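PDB 3P5S: CD38 molecule from Bos taurus, which is a glycosylated member of the ADP-ribosyl cyclase family that holds the ligand AVU in a pocket beside its parallel beta sheet. Local coordinates for residues Q115-K120 with N194-V199. Sequence-based numbering, arbitrary orientation. Where two conformers were deposited one is given.
Sequences QVFWSK and NTVRVV. With AVU ([(2R,3S,4R,5R)-5-(6-amino-9H-purin-9-yl)-3,4-dihydroxytetrahydrofuran-2-yl]methyl [(2R,3R,4R)-4-fluoro-3-hydroxytetrahydrofuran-2-yl]methyl dihydrogen diphosphate), chain E.
Phe117 and Arg197 meet in a parallel strand pair, 115-119 beside the first part of strand 195-201, at one edge of the four-stranded parallel sheet of the ADP-ribosyl cyclase fold. Phe117 N donates to Arg197 O at 2.8 Å, and Phe117 O accepts from Val199 N at 3.0 Å. Ser119 N adds a weak bond to Val199 O.

Phe117, Val196 and Val198 share one face of the sheet. On Val198, CG2 points anti to the backbone N and reaches CB of Phe117 at 3.8 Å. In the conformer given, Val196 sits aslant to the Phe117 ring, with methyl CG2 at the ring edge near CE2; this second contact is tentative. Phe188 and helix 213-218 also pack on this face.

Val116, Arg197 and Val199 lie on the other face, where Val199 touches helix 122-132. The Arg197 chain bends at chi2 (126°), and its guanidinium turns back along the strand. NH1 then donates to Gln115 O at 2.9 Å, nearly in the guanidinium plane but tilted from the carbonyl plane. The same oxygen takes a straighter bond from Arg197 N, so one arginine grips it twice.

Residues 117-120 line part of the AVU pocket. Trp118 lays one indole face against C5R of AVU, while Glu138 holds its NE1. Lys120 NZ hydrogen-bonds O1A of AVU at 2.6 Å and also forms a salt bridge with Asp209. Ser119 OG donates to O2B of AVU, and Trp118 N donates to O3R of AVU at 2.9 Å.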
loop_
_atom_site.group_PDB
_atom_site.type_symbol
_atom_site.label_atom_id
_atom_site.label_comp_id
_atom_site.label_asym_id
_atom_site.label_seq_id
_atom_site.Cartn_x
_atom_site.Cartn_y
_atom_site.Cartn_z
ATOM N N GLN A 115 -10.195 6.344 4.536
ATOM C CA GLN A 115 -9.052 5.483 4.298
ATOM C C GLN A 115 -9.464 4.027 4.117
ATOM O O GLN A 115 -10.302 3.484 4.877
ATOM C CB GLN A 115 -8.038 5.605 5.440
ATOM C CG GLN A 115 -6.686 5.007 5.101
ATOM C CD GLN A 115 -5.586 5.460 6.046
ATOM O OE1 GLN A 115 -5.704 6.483 6.710
ATOM N NE2 GLN A 115 -4.514 4.694 6.104
ATOM N N VAL A 116 -8.866 3.396 3.113
ATOM C CA VAL A 116 -9.170 1.999 2.801
ATOM C C VAL A 116 -7.915 1.141 2.665
ATOM O O VAL A 116 -7.015 1.448 1.885
ATOM C CB VAL A 116 -10.017 1.886 1.499
ATOM C CG1 VAL A 116 -10.261 0.407 1.136
ATOM C CG2 VAL A 116 -11.334 2.632 1.671
ATOM N N PHE A 117 -7.855 0.065 3.442
ATOM C CA PHE A 117 -6.792 -0.933 3.324
ATOM C C PHE A 117 -7.302 -2.131 2.543
ATOM O O PHE A 117 -8.511 -2.302 2.391
ATOM C CB PHE A 117 -6.353 -1.421 4.703
ATOM C CG PHE A 117 -5.764 -0.346 5.576
ATOM C CD1 PHE A 117 -4.393 -0.174 5.644
ATOM C CD2 PHE A 117 -6.576 0.476 6.336
ATOM C CE1 PHE A 117 -3.834 0.800 6.435
ATOM C CE2 PHE A 117 -6.023 1.476 7.139
ATOM C CZ PHE A 117 -4.644 1.625 7.196
ATOM N N TRP A 118 -6.384 -2.955 2.045
ATOM C CA TRP A 118 -6.760 -4.186 1.368
ATOM C C TRP A 118 -5.640 -5.213 1.511
ATOM O O TRP A 118 -4.497 -4.866 1.812
ATOM C CB TRP A 118 -7.030 -3.922 -0.117
ATOM C CG TRP A 118 -5.901 -3.183 -0.792
ATOM C CD1 TRP A 118 -5.772 -1.827 -0.908
ATOM C CD2 TRP A 118 -4.734 -3.754 -1.411
ATOM N NE1 TRP A 118 -4.615 -1.517 -1.580
ATOM C CE2 TRP A 118 -3.950 -2.677 -1.889
ATOM C CE3 TRP A 118 -4.282 -5.066 -1.621
ATOM C CZ2 TRP A 118 -2.733 -2.873 -2.546
ATOM C CZ3 TRP A 118 -3.061 -5.259 -2.289
ATOM C CH2 TRP A 118 -2.318 -4.170 -2.756
ATOM N N SER A 119 -5.966 -6.472 1.257
ATOM C CA SER A 119 -4.999 -7.542 1.311
ATOM C C SER A 119 -5.578 -8.644 0.439
ATOM O O SER A 119 -6.666 -9.146 0.733
ATOM C CB SER A 119 -4.823 -8.034 2.759
ATOM O OG SER A 119 -3.606 -8.738 2.887
ATOM N N LYS A 120 -4.874 -8.979 -0.640
ATOM C CA LYS A 120 -5.319 -9.980 -1.612
ATOM C C LYS A 120 -6.593 -9.582 -2.366
ATOM O O LYS A 120 -7.291 -10.435 -2.899
ATOM C CB LYS A 120 -5.521 -11.342 -0.943
ATOM C CG LYS A 120 -4.713 -11.554 0.317
ATOM C CD LYS A 120 -3.323 -12.051 0.008
ATOM C CE LYS A 120 -2.426 -11.927 1.228
ATOM N NZ LYS A 120 -1.022 -12.265 0.912
ATOM N N ASN A 194 -10.233 8.183 12.583
ATOM C CA ASN A 194 -11.673 7.940 12.637
ATOM C C ASN A 194 -11.985 6.550 12.066
ATOM O O ASN A 194 -11.280 5.589 12.366
ATOM C CB ASN A 194 -12.457 9.055 11.943
ATOM C CG ASN A 194 -12.377 10.402 12.701
ATOM O OD1 ASN A 194 -11.987 10.452 13.862
ATOM N ND2 ASN A 194 -12.772 11.478 12.043
ATOM N N THR A 195 -13.024 6.418 11.259
ATOM C CA THR A 195 -13.322 5.100 10.717
ATOM C C THR A 195 -12.403 4.762 9.526
ATOM O O THR A 195 -12.175 5.593 8.643
ATOM C CB THR A 195 -14.802 4.964 10.313
ATOM O OG1 THR A 195 -15.622 5.078 11.479
ATOM C CG2 THR A 195 -15.063 3.597 9.672
ATOM N N VAL A 196 -11.842 3.561 9.534
ATOM C CA VAL A 196 -11.093 3.074 8.381
ATOM C C VAL A 196 -11.698 1.740 7.972
ATOM O O VAL A 196 -12.291 1.053 8.782
ATOM C CB VAL A 196 -9.577 2.906 8.661
ATOM C CG1 VAL A 196 -9.053 4.009 9.605
ATOM C CG2 VAL A 196 -9.295 1.547 9.231
ATOM N N ARG A 197 -11.582 1.383 6.698
ATOM C CA ARG A 197 -12.168 0.115 6.252
ATOM C C ARG A 197 -11.083 -0.763 5.633
ATOM O O ARG A 197 -10.088 -0.259 5.140
ATOM C CB ARG A 197 -13.274 0.369 5.254
ATOM C CG ARG A 197 -14.221 1.451 5.698
ATOM C CD ARG A 197 -14.312 2.488 4.633
ATOM N NE ARG A 197 -14.876 3.707 5.174
ATOM C CZ ARG A 197 -14.159 4.681 5.718
ATOM N NH1 ARG A 197 -12.817 4.596 5.797
ATOM N NH2 ARG A 197 -14.796 5.738 6.195
ATOM N N VAL A 198 -11.273 -2.076 5.681
ATOM C CA VAL A 198 -10.369 -2.984 5.008
ATOM C C VAL A 198 -11.169 -4.001 4.213
ATOM O O VAL A 198 -12.195 -4.513 4.685
ATOM C CB VAL A 198 -9.436 -3.713 5.991
ATOM C CG1 VAL A 198 -10.231 -4.612 6.925
ATOM C CG2 VAL A 198 -8.386 -4.533 5.211
ATOM N N VAL A 199 -10.700 -4.286 3.004
ATOM C CA VAL A 199 -11.357 -5.271 2.151
ATOM C C VAL A 199 -10.460 -6.472 2.100
ATOM O O VAL A 199 -9.281 -6.354 1.719
ATOM C CB VAL A 199 -11.548 -4.750 0.715
ATOM C CG1 VAL A 199 -12.214 -5.814 -0.168
ATOM C CG2 VAL A 199 -12.333 -3.414 0.716
HETATM N N1 AVU E . 1.702 -1.106 -6.275
HETATM C C2 AVU E . 2.501 -2.171 -6.477
HETATM N N3 AVU E . 2.745 -3.001 -5.440
HETATM C C4 AVU E . 2.220 -2.791 -4.219
HETATM C C5 AVU E . 1.395 -1.705 -3.986
HETATM C C6 AVU E . 1.156 -0.866 -5.060
HETATM N N6 AVU E . 0.312 0.284 -4.887
HETATM N N7 AVU E . 1.019 -1.755 -2.679
HETATM C C8 AVU E . 1.612 -2.838 -2.113
HETATM N N9 AVU E . 2.342 -3.474 -3.068
HETATM P PA AVU E . -0.898 -8.621 -0.738
HETATM P PB AVU E . -0.630 -6.803 1.389
HETATM C "C1'" AVU E . 3.140 -4.699 -2.992
HETATM O O1A AVU E . -0.631 -9.918 -0.029
HETATM O O1B AVU E . 0.773 -7.375 1.480
HETATM C C1R AVU E . -0.429 -1.659 2.131
HETATM C "C2'" AVU E . 3.742 -4.997 -1.666
HETATM O "O2'" AVU E . 5.115 -5.239 -1.794
HETATM O O2A AVU E . -1.962 -8.741 -1.809
HETATM O O2B AVU E . -1.390 -6.834 2.693
HETATM C C2R AVU E . -1.768 -1.162 1.693
HETATM F F2R AVU E . -1.631 -0.827 0.410
HETATM C "C3'" AVU E . 3.034 -6.156 -1.168
HETATM O "O3'" AVU E . 3.897 -7.040 -0.554
HETATM O O3A AVU E . -1.455 -7.552 0.276
HETATM C C3R AVU E . -2.647 -2.289 1.729
HETATM O O3R AVU E . -3.672 -2.080 2.669
HETATM C "C4'" AVU E . 2.271 -6.763 -2.355
HETATM O "O4'" AVU E . 2.414 -5.886 -3.430
HETATM C C4R AVU E . -1.818 -3.475 2.094
HETATM O O4R AVU E . -0.605 -2.938 2.629
HETATM C "C5'" AVU E . 0.788 -7.088 -2.074
HETATM O "O5'" AVU E . 0.545 -8.199 -1.266
HETATM C C5R AVU E . -1.594 -4.396 0.939
HETATM O O5R AVU E . -0.499 -5.256 0.934
#